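Local structure of phosphoglycerate kinase (4NG4) at residues T231-Q236 with P268-V273; G241-E246 with E297-V302; D277-D282 with I326-I331. The protein catalyses the reversible transfer of a phosphoryl group between ATP and (2R)-3-phosphoglycerate, the step of glycolysis that yields ATP when it runs from the acyl phosphate. One frame throughout, in Å; residues are numbered along the deposited sequence.

Contact 1 of 3, residues T231-Q236 with P268-V273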
loop_
_atom_site.group_PDB
_atom_site.type_symbol
_atom_site.label_atom_id
_atom_site.label_comp_id
_atom_site.label_asym_id
_atom_site.label_seq_id
_atom_site.Cartn_x
_atom_site.Cartn_y
_atom_site.Cartn_z
ATOM N N THR A 231 17.926 -15.132 -2.617
ATOM C CA THR A 231 17.318 -16.350 -3.162
ATOM C C THR A 231 17.656 -16.518 -4.641
ATOM O O THR A 231 17.978 -17.613 -5.078
ATOM C CB THR A 231 15.758 -16.388 -2.992
ATOM O OG1 THR A 231 15.402 -16.233 -1.609
ATOM C CG2 THR A 231 15.196 -17.702 -3.485
ATOM N N PHE A 232 17.588 -15.437 -5.407
ATOM C CA PHE A 232 17.836 -15.512 -6.847
ATOM C C PHE A 232 19.291 -15.864 -7.166
ATOM O O PHE A 232 19.569 -16.726 -8.015
ATOM C CB PHE A 232 17.437 -14.207 -7.542
ATOM C CG PHE A 232 15.978 -14.134 -7.911
ATOM C CD1 PHE A 232 15.544 -14.623 -9.124
ATOM C CD2 PHE A 232 15.069 -13.565 -7.061
ATOM C CE1 PHE A 232 14.218 -14.558 -9.483
ATOM C CE2 PHE A 232 13.751 -13.495 -7.395
ATOM C CZ PHE A 232 13.315 -13.998 -8.618
ATOM N N LEU A 233 20.205 -15.194 -6.473
ATOM C CA LEU A 233 21.621 -15.484 -6.574
ATOM C C LEU A 233 21.950 -16.967 -6.279
ATOM O O LEU A 233 22.899 -17.530 -6.833
ATOM C CB LEU A 233 22.389 -14.578 -5.608
ATOM C CG LEU A 233 22.524 -13.059 -5.848
ATOM C CD1 LEU A 233 23.367 -12.409 -4.746
ATOM C CD2 LEU A 233 23.153 -12.767 -7.195
ATOM N N LYS A 234 21.180 -17.597 -5.399
ATOM C CA LYS A 234 21.424 -18.986 -5.027
ATOM C C LYS A 234 20.769 -19.953 -6.034
ATOM O O LYS A 234 21.305 -21.044 -6.308
ATOM C CB LYS A 234 20.917 -19.229 -3.603
ATOM C CG LYS A 234 21.101 -20.645 -3.072
ATOM C CD LYS A 234 21.295 -20.590 -1.594
ATOM C CE LYS A 234 20.948 -21.869 -0.897
ATOM N NZ LYS A 234 21.078 -21.578 0.585
ATOM N N ALA A 235 19.629 -19.548 -6.597
ATOM C CA ALA A 235 19.031 -20.264 -7.736
ATOM C C ALA A 235 19.974 -20.295 -8.916
ATOM O O ALA A 235 19.971 -21.257 -9.651
ATOM C CB ALA A 235 17.714 -19.626 -8.151
ATOM N N GLN A 236 20.771 -19.244 -9.092
ATOM C CA GLN A 236 21.778 -19.188 -10.158
ATOM C C GLN A 236 23.046 -19.998 -9.873
ATOM O O GLN A 236 23.873 -20.185 -10.753
ATOM C CB GLN A 236 22.166 -17.737 -10.457
ATOM C CG GLN A 236 21.073 -16.961 -11.186
ATOM C CD GLN A 236 21.638 -15.911 -12.111
ATOM O OE1 GLN A 236 22.722 -15.350 -11.885
ATOM N NE2 GLN A 236 20.912 -15.648 -13.169
ATOM N N PRO A 268 19.036 -7.579 -13.542
ATOM C CA PRO A 268 20.397 -7.600 -13.016
ATOM C C PRO A 268 20.404 -7.961 -11.568
ATOM O O PRO A 268 19.724 -7.329 -10.792
ATOM C CB PRO A 268 20.851 -6.147 -13.169
ATOM C CG PRO A 268 19.609 -5.357 -12.977
ATOM C CD PRO A 268 18.497 -6.205 -13.590
ATOM N N LEU A 269 21.157 -8.982 -11.214
ATOM C CA LEU A 269 21.299 -9.384 -9.823
ATOM C C LEU A 269 22.510 -8.686 -9.229
ATOM O O LEU A 269 23.320 -8.157 -9.962
ATOM C CB LEU A 269 21.464 -10.897 -9.738
ATOM C CG LEU A 269 20.202 -11.761 -9.746
ATOM C CD1 LEU A 269 19.102 -11.186 -10.614
ATOM C CD2 LEU A 269 20.600 -13.157 -10.188
ATOM N N PRO A 270 22.636 -8.676 -7.893
ATOM C CA PRO A 270 23.832 -8.103 -7.252
ATOM C C PRO A 270 25.100 -8.760 -7.746
ATOM O O PRO A 270 25.193 -9.990 -7.676
ATOM C CB PRO A 270 23.625 -8.425 -5.766
ATOM C CG PRO A 270 22.134 -8.538 -5.601
ATOM C CD PRO A 270 21.620 -9.095 -6.905
ATOM N N VAL A 271 26.053 -7.967 -8.250
ATOM C CA VAL A 271 27.388 -8.500 -8.606
ATOM C C VAL A 271 28.396 -8.302 -7.456
ATOM O O VAL A 271 29.324 -9.097 -7.295
ATOM C CB VAL A 271 27.942 -7.920 -9.921
ATOM C CG1 VAL A 271 26.871 -7.888 -10.985
ATOM C CG2 VAL A 271 28.493 -6.539 -9.697
ATOM N N ASP A 272 28.209 -7.248 -6.664
ATOM C CA ASP A 272 28.974 -7.055 -5.427
ATOM C C ASP A 272 28.051 -6.764 -4.232
ATOM O O ASP A 272 26.982 -6.183 -4.403
ATOM C CB ASP A 272 30.058 -5.965 -5.593
ATOM C CG ASP A 272 29.506 -4.599 -6.036
ATOM O OD1 ASP A 272 28.284 -4.435 -6.233
ATOM O OD2 ASP A 272 30.330 -3.673 -6.182
ATOM N N VAL A 273 28.474 -7.182 -3.036
ATOM C CA VAL A 273 27.662 -7.100 -1.804
ATOM C C VAL A 273 28.520 -6.732 -0.597
ATOM O O VAL A 273 29.739 -6.861 -0.641
ATOM C CB VAL A 273 26.991 -8.465 -1.478
ATOM C CG1 VAL A 273 25.911 -8.809 -2.493
ATOM C CG2 VAL A 273 28.029 -9.566 -1.415
#

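Contact 2 of 3, residues G241-E246 with E297-V302. With ADP (adenosine-5'-diphosphate), chain E.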
loop_
_atom_site.group_PDB
_atom_site.type_symbol
_atom_site.label_atom_id
_atom_site.label_comp_id
_atom_site.label_asym_id
_atom_site.label_seq_id
_atom_site.Cartn_x
_atom_site.Cartn_y
_atom_site.Cartn_z
ATOM N N GLY A 241 26.719 -18.292 1.810
ATOM C CA GLY A 241 26.929 -18.538 3.246
ATOM C C GLY A 241 25.638 -18.675 4.033
ATOM O O GLY A 241 24.759 -19.449 3.678
ATOM N N LYS A 242 25.510 -17.892 5.095
ATOM C CA LYS A 242 24.342 -17.930 5.943
ATOM C C LYS A 242 23.346 -16.830 5.596
ATOM O O LYS A 242 22.414 -16.582 6.345
ATOM C CB LYS A 242 24.786 -17.853 7.406
ATOM C CG LYS A 242 25.639 -19.077 7.846
ATOM C CD LYS A 242 26.290 -18.945 9.238
ATOM C CE LYS A 242 27.181 -20.178 9.517
ATOM N NZ LYS A 242 28.019 -20.118 10.747
ATOM N N SER A 243 23.502 -16.194 4.438
ATOM C CA SER A 243 22.539 -15.158 3.995
ATOM C C SER A 243 21.111 -15.652 4.040
ATOM O O SER A 243 20.856 -16.822 3.796
ATOM C CB SER A 243 22.825 -14.672 2.560
ATOM O OG SER A 243 24.157 -14.216 2.419
ATOM N N LEU A 244 20.192 -14.731 4.333
ATOM C CA LEU A 244 18.773 -15.002 4.315
ATOM C C LEU A 244 18.350 -15.432 2.909
ATOM O O LEU A 244 18.683 -14.768 1.917
ATOM C CB LEU A 244 17.992 -13.765 4.732
ATOM C CG LEU A 244 16.581 -14.064 5.274
ATOM C CD1 LEU A 244 16.668 -14.800 6.632
ATOM C CD2 LEU A 244 15.746 -12.789 5.374
ATOM N N CYS A 245 17.665 -16.570 2.833
ATOM C CA CYS A 245 17.177 -17.130 1.583
ATOM C C CYS A 245 16.066 -18.125 1.861
ATOM O O CYS A 245 15.958 -18.672 2.958
ATOM C CB CYS A 245 18.295 -17.833 0.810
ATOM S SG CYS A 245 18.794 -19.455 1.499
ATOM N N GLU A 246 15.243 -18.365 0.852
ATOM C CA GLU A 246 14.190 -19.355 0.955
ATOM C C GLU A 246 14.514 -20.462 -0.017
ATOM O O GLU A 246 14.221 -20.341 -1.208
ATOM C CB GLU A 246 12.822 -18.732 0.661
ATOM C CG GLU A 246 12.287 -17.897 1.799
ATOM C CD GLU A 246 10.872 -17.397 1.576
ATOM O OE1 GLU A 246 10.641 -16.702 0.559
ATOM O OE2 GLU A 246 9.999 -17.668 2.443
ATOM N N GLU A 297 29.532 -15.988 6.367
ATOM C CA GLU A 297 29.203 -14.587 6.175
ATOM C C GLU A 297 27.785 -14.513 5.632
ATOM O O GLU A 297 27.241 -15.511 5.175
ATOM C CB GLU A 297 30.128 -13.956 5.148
ATOM C CG GLU A 297 31.577 -13.977 5.508
ATOM C CD GLU A 297 32.429 -13.267 4.465
ATOM O OE1 GLU A 297 32.562 -13.778 3.315
ATOM O OE2 GLU A 297 32.965 -12.199 4.811
ATOM N N SER A 298 27.191 -13.324 5.670
ATOM C CA SER A 298 25.847 -13.125 5.141
ATOM C C SER A 298 25.824 -11.809 4.387
ATOM O O SER A 298 26.532 -10.868 4.754
ATOM C CB SER A 298 24.816 -13.077 6.278
ATOM O OG SER A 298 25.069 -14.037 7.284
ATOM N N ILE A 299 25.000 -11.738 3.348
ATOM C CA ILE A 299 24.853 -10.513 2.568
ATOM C C ILE A 299 23.826 -9.587 3.211
ATOM O O ILE A 299 22.673 -9.959 3.367
ATOM C CB ILE A 299 24.416 -10.820 1.134
ATOM C CG1 ILE A 299 25.489 -11.684 0.434
ATOM C CG2 ILE A 299 24.181 -9.520 0.361
ATOM C CD1 ILE A 299 25.093 -12.166 -0.963
ATOM N N PHE A 300 24.253 -8.376 3.574
ATOM C CA PHE A 300 23.373 -7.371 4.177
ATOM C C PHE A 300 23.125 -6.128 3.307
ATOM O O PHE A 300 22.306 -5.273 3.647
ATOM C CB PHE A 300 23.952 -6.925 5.512
ATOM C CG PHE A 300 24.189 -8.054 6.490
ATOM C CD1 PHE A 300 23.197 -8.970 6.769
ATOM C CD2 PHE A 300 25.400 -8.179 7.139
ATOM C CE1 PHE A 300 23.405 -9.986 7.677
ATOM C CE2 PHE A 300 25.613 -9.187 8.041
ATOM C CZ PHE A 300 24.609 -10.096 8.311
ATOM N N ASP A 301 23.832 -6.011 2.195
ATOM C CA ASP A 301 23.666 -4.855 1.320
ATOM C C ASP A 301 24.292 -5.146 -0.023
ATOM O O ASP A 301 25.102 -6.055 -0.147
ATOM C CB ASP A 301 24.321 -3.591 1.926
ATOM C CG ASP A 301 23.591 -2.287 1.554
ATOM O OD1 ASP A 301 22.524 -2.329 0.882
ATOM O OD2 ASP A 301 24.105 -1.200 1.941
ATOM N N VAL A 302 23.893 -4.377 -1.027
ATOM C CA VAL A 302 24.567 -4.377 -2.315
ATOM C C VAL A 302 25.854 -3.594 -2.193
ATOM O O VAL A 302 26.050 -2.828 -1.250
ATOM C CB VAL A 302 23.729 -3.687 -3.408
ATOM C CG1 VAL A 302 22.401 -4.416 -3.623
ATOM C CG2 VAL A 302 23.506 -2.211 -3.046
HETATM P PB ADP E . 8.396 -3.466 2.694
HETATM O O1B ADP E . 9.090 -2.132 2.577
HETATM O O2B ADP E . 7.698 -3.665 4.024
HETATM O O3B ADP E . 7.569 -3.843 1.487
HETATM P PA ADP E . 9.509 -6.099 2.947
HETATM O O1A ADP E . 8.358 -6.356 3.889
HETATM O O2A ADP E . 9.507 -6.823 1.627
HETATM O O3A ADP E . 9.633 -4.512 2.649
HETATM O "O5'" ADP E . 10.853 -6.480 3.769
HETATM C "C5'" ADP E . 11.836 -5.506 4.143
HETATM C "C4'" ADP E . 12.526 -5.906 5.439
HETATM O "O4'" ADP E . 13.393 -7.019 5.193
HETATM C "C3'" ADP E . 13.369 -4.767 6.017
HETATM O "O3'" ADP E . 12.922 -4.416 7.336
HETATM C "C2'" ADP E . 14.806 -5.274 5.992
HETATM O "O2'" ADP E . 15.514 -5.016 7.208
HETATM C "C1'" ADP E . 14.705 -6.777 5.723
HETATM N N9 ADP E . 15.794 -7.243 4.804
HETATM C C8 ADP E . 16.021 -6.825 3.535
HETATM N N7 ADP E . 17.105 -7.458 3.014
HETATM C C5 ADP E . 17.591 -8.301 3.948
HETATM C C6 ADP E . 18.712 -9.268 4.052
HETATM N N6 ADP E . 19.571 -9.477 3.023
HETATM N N1 ADP E . 18.846 -9.945 5.222
HETATM C C2 ADP E . 18.017 -9.771 6.279
HETATM N N3 ADP E . 16.985 -8.907 6.249
HETATM C C4 ADP E . 16.724 -8.157 5.135
#

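Contact 3 of 3, residues D277-D282 with I326-I331. With ADP (adenosine-5'-diphosphate), chain E.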
loop_
_atom_site.group_PDB
_atom_site.type_symbol
_atom_site.label_atom_id
_atom_site.label_comp_id
_atom_site.label_asym_id
_atom_site.label_seq_id
_atom_site.Cartn_x
_atom_site.Cartn_y
_atom_site.Cartn_z
ATOM N N ASP A 277 30.084 -11.107 9.528
ATOM C CA ASP A 277 29.826 -12.391 10.172
ATOM C C ASP A 277 28.912 -12.270 11.402
ATOM O O ASP A 277 28.715 -13.245 12.135
ATOM C CB ASP A 277 31.144 -13.111 10.494
ATOM C CG ASP A 277 31.831 -12.586 11.741
ATOM O OD1 ASP A 277 31.560 -11.427 12.141
ATOM O OD2 ASP A 277 32.654 -13.349 12.313
ATOM N N GLU A 278 28.363 -11.071 11.618
ATOM C CA GLU A 278 27.349 -10.824 12.650
ATOM C C GLU A 278 26.662 -9.511 12.297
ATOM O O GLU A 278 27.330 -8.590 11.834
ATOM C CB GLU A 278 27.976 -10.787 14.066
ATOM C CG GLU A 278 28.609 -9.452 14.490
ATOM C CD GLU A 278 29.435 -9.546 15.764
ATOM O OE1 GLU A 278 29.828 -10.674 16.138
ATOM O OE2 GLU A 278 29.697 -8.478 16.383
ATOM N N LEU A 279 25.347 -9.426 12.490
ATOM C CA LEU A 279 24.590 -8.237 12.102
ATOM C C LEU A 279 24.491 -7.205 13.218
ATOM O O LEU A 279 23.619 -7.296 14.084
ATOM C CB LEU A 279 23.186 -8.636 11.636
ATOM C CG LEU A 279 22.217 -7.518 11.194
ATOM C CD1 LEU A 279 22.876 -6.471 10.267
ATOM C CD2 LEU A 279 21.007 -8.144 10.506
ATOM N N SER A 280 25.379 -6.212 13.170
ATOM C CA SER A 280 25.428 -5.128 14.164
ATOM C C SER A 280 26.278 -3.948 13.649
ATOM O O SER A 280 27.119 -4.132 12.755
ATOM C CB SER A 280 26.001 -5.659 15.484
ATOM O OG SER A 280 27.238 -6.319 15.268
ATOM N N GLU A 281 26.089 -2.752 14.225
ATOM C CA GLU A 281 26.860 -1.563 13.814
ATOM C C GLU A 281 28.367 -1.717 14.062
ATOM O O GLU A 281 29.137 -0.805 13.754
ATOM C CB GLU A 281 26.343 -0.292 14.532
ATOM C CG GLU A 281 26.841 -0.108 15.984
ATOM C CD GLU A 281 26.313 1.152 16.676
ATOM O OE1 GLU A 281 27.063 1.756 17.487
ATOM O OE2 GLU A 281 25.151 1.536 16.421
ATOM N N ASP A 282 28.776 -2.881 14.570
ATOM C CA ASP A 282 30.032 -3.055 15.301
ATOM C C ASP A 282 31.068 -3.943 14.610
ATOM O O ASP A 282 32.274 -3.765 14.825
ATOM C CB ASP A 282 29.696 -3.688 16.651
ATOM C CG ASP A 282 30.580 -3.197 17.764
ATOM O OD1 ASP A 282 30.829 -1.973 17.816
ATOM O OD2 ASP A 282 31.001 -4.028 18.600
ATOM N N ILE A 326 16.637 -2.624 -0.177
ATOM C CA ILE A 326 17.540 -3.585 -0.831
ATOM C C ILE A 326 18.767 -3.934 0.023
ATOM O O ILE A 326 19.662 -4.664 -0.426
ATOM C CB ILE A 326 17.970 -3.099 -2.229
ATOM C CG1 ILE A 326 18.663 -1.738 -2.155
ATOM C CG2 ILE A 326 16.757 -3.025 -3.165
ATOM C CD1 ILE A 326 20.144 -1.814 -2.245
ATOM N N GLY A 327 18.795 -3.413 1.253
ATOM C CA GLY A 327 19.700 -3.910 2.283
ATOM C C GLY A 327 19.145 -3.689 3.676
ATOM O O GLY A 327 18.063 -3.120 3.852
ATOM N N VAL A 328 19.884 -4.134 4.676
ATOM C CA VAL A 328 19.464 -3.980 6.048
ATOM C C VAL A 328 19.695 -2.537 6.455
ATOM O O VAL A 328 20.540 -2.231 7.305
ATOM C CB VAL A 328 20.232 -4.937 6.982
ATOM C CG1 VAL A 328 19.611 -4.926 8.387
ATOM C CG2 VAL A 328 20.250 -6.360 6.398
ATOM N N PHE A 329 18.911 -1.645 5.860
ATOM C CA PHE A 329 19.079 -0.195 6.037
ATOM C C PHE A 329 18.995 0.293 7.483
ATOM O O PHE A 329 19.481 1.369 7.784
ATOM C CB PHE A 329 18.004 0.544 5.230
ATOM C CG PHE A 329 16.648 0.567 5.908
ATOM C CD1 PHE A 329 15.779 -0.505 5.789
ATOM C CD2 PHE A 329 16.258 1.660 6.689
ATOM C CE1 PHE A 329 14.544 -0.486 6.419
ATOM C CE2 PHE A 329 15.018 1.676 7.318
ATOM C CZ PHE A 329 14.167 0.603 7.187
ATOM N N GLU A 330 18.331 -0.469 8.356
ATOM C CA GLU A 330 18.097 -0.043 9.755
ATOM C C GLU A 330 19.397 0.114 10.522
ATOM O O GLU A 330 19.541 1.037 11.312
ATOM C CB GLU A 330 17.185 -1.023 10.508
ATOM C CG GLU A 330 15.787 -1.243 9.871
ATOM C CD GLU A 330 15.723 -2.458 8.924
ATOM O OE1 GLU A 330 16.787 -2.998 8.534
ATOM O OE2 GLU A 330 14.600 -2.874 8.565
ATOM N N ILE A 331 20.336 -0.799 10.292
ATOM C CA ILE A 331 21.686 -0.657 10.821
ATOM C C ILE A 331 22.494 0.121 9.781
ATOM O O ILE A 331 22.258 -0.016 8.584
ATOM C CB ILE A 331 22.315 -2.032 11.182
ATOM C CG1 ILE A 331 23.577 -1.852 12.025
ATOM C CG2 ILE A 331 22.613 -2.829 9.956
ATOM C CD1 ILE A 331 23.286 -1.298 13.432
HETATM P PB ADP E . 8.396 -3.466 2.694
HETATM O O1B ADP E . 9.090 -2.132 2.577
HETATM O O2B ADP E . 7.698 -3.665 4.024
HETATM O O3B ADP E . 7.569 -3.843 1.487
HETATM P PA ADP E . 9.509 -6.099 2.947
HETATM O O1A ADP E . 8.358 -6.356 3.889
HETATM O O2A ADP E . 9.507 -6.823 1.627
HETATM O O3A ADP E . 9.633 -4.512 2.649
HETATM O "O5'" ADP E . 10.853 -6.480 3.769
HETATM C "C5'" ADP E . 11.836 -5.506 4.143
HETATM C "C4'" ADP E . 12.526 -5.906 5.439
HETATM O "O4'" ADP E . 13.393 -7.019 5.193
HETATM C "C3'" ADP E . 13.369 -4.767 6.017
HETATM O "O3'" ADP E . 12.922 -4.416 7.336
HETATM C "C2'" ADP E . 14.806 -5.274 5.992
HETATM O "O2'" ADP E . 15.514 -5.016 7.208
HETATM C "C1'" ADP E . 14.705 -6.777 5.723
HETATM N N9 ADP E . 15.794 -7.243 4.804
HETATM C C8 ADP E . 16.021 -6.825 3.535
HETATM N N7 ADP E . 17.105 -7.458 3.014
HETATM C C5 ADP E . 17.591 -8.301 3.948
HETATM C C6 ADP E . 18.712 -9.268 4.052
HETATM N N6 ADP E . 19.571 -9.477 3.023
HETATM N N1 ADP E . 18.846 -9.945 5.222
HETATM C C2 ADP E . 18.017 -9.771 6.279
HETATM N N3 ADP E . 16.985 -8.907 6.249
HETATM C C4 ADP E . 16.724 -8.157 5.135
#

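Contact 1 of 3, residues T231-Q236 with P268-V273
Leu233 and Leu269 make the apolar centre of this contact, their side chains sliding past each other in opposite directions. CD2 of Leu233 does most of the touching, 3.6 Å from Leu269 CB. The first torsion of Leu233 (chi1 -70°) sets CG beside the backbone N. Both methyls beyond it rest against the proline ring: CD1 lies 4.1 Å from Pro270 CB and CD2 lies 4.0 Å from Pro270 CD. The same CD2 also packs on the backbone, 3.5 Å from Pro270 O. A looser apolar touch comes from Phe232, whose CB is 4.3 Å from Leu269 CD2 while the end of its side chain leads away; Phe232 also touches Ala253 of helix 250-263.

Gln236 joins in by packing alone. Gln236 and Leu269 reach toward each other tip to tip, the Gln236 amide carbon CD lying 3.5 Å from Leu269 CD2. No hydrogen bond crosses between the segments.

Helix 227-235 is thereby joined to the loop that leads into strand 272-276, with Tyr310 of helix 304-316 also touching Pro270. Such helix-against-loop packing belongs to the nucleotide-binding, C-terminal domain of the phosphoglycerate kinase fold.

Contact 2 of 3, residues G241-E246 with E297-V302
Ser243 OG is held by two backbone groups: it accepts the N-H of Ile299 over 2.8 Å, at an N-H...O angle of 157°, and is also hydrogen-bonded to the carbonyl oxygen of Ile240. OG stands anti to the carbonyl carbon of Ser243 (chi1 -55°), which brings it beside the strand, and OG lies 3.5 Å from Ile299 CG1.

A second bond is made just before the strand. Lys242 N donates to Glu297 O at 2.9 Å, the donor tilted 21° from the carbonyl plane. Between the two bonds the serines pack closely, Ser298 CB lying 3.8 Å from Ser243 CA. CB of Glu297 points away from the loop, and OE1 forms a salt bridge with Lys288.

Ile299 O takes a weak hydrogen bond from the adenine amino nitrogen N6 of ADP at 3.2 Å. Leu244 lies against the base, its CD2 3.9 Å from C2 of ADP.

Strand 298-300 is outermost in its three-stranded antiparallel sheet, and Ser298 and Phe300 pair with strand 272-276. The loop and nucleotide therefore use Ile299's other edge: a serine satisfies its peptide N-H, and the weak bond to its carbonyl is consistent with a part in recognising the adenine amino group.

Contact 3 of 3, residues D277-D282 with I326-I331
Val328 packs between Leu279 and the flat adenine of ADP. Its CG2 lies over one face of the six-membered ring, 4.0 Å from C6, on the side opposite Leu244. The Phe329 ring has Glu330 CG 3.6 Å above one face, toward the rim, and Gly327 O in plane at its edge. The Glu330 carboxylate meets the ribose: OE2 accepts the O3' hydroxyl of ADP at 2.6 Å, and ADP O2' is 2.7 Å from OE1 and similarly near OE2.

Between the segments the contact is apolar. CD1 of Leu279 reaches Ile331 CG2 at 3.7 Å as the two side chains slide past each other in opposite directions. The Leu279 side chain crosses that of Val328 obliquely, Leu279 CD1 meeting Val328 CG1 at 4.1 Å. Ile331 CG1 is anti to its backbone N (chi1 -167°), and beyond it CD1 packs against Glu281, near that residue's backbone N and CB.

The ribose grip and the hydrophobic contact thus use neighbouring residues of one loop, which includes a type I turn from Val328 to Ile331. This loop follows strand 319-323 and precedes helix 336-347; Phe329 packs on helix 357-365, while Leu279 and Val328 both touch Phe300 of strand 298-300.

How the contacts relate
From the N terminus, residues 231-236 open contact 1, which closes at 268-273 after helix 250-263. Contact 2 opens within that loop, at 241-246, and closes beyond it at 297-302, so the two cross. Contact 3 begins at 277-282, just after contact 1 has closed; it therefore follows contact 1 in series but crosses contact 2, ending at 326-331. Contacts 1 and 2 share a sheet through neighbouring strands 272-276 and 298-300, where Val273 packs on Ile299. Contacts 2 and 3 meet where Phe300 O and Val328 N probably hydrogen-bond. Both touch ADP, whereas contact 1 lies farther from it, joining helix 227-235 to the antiparallel sheet.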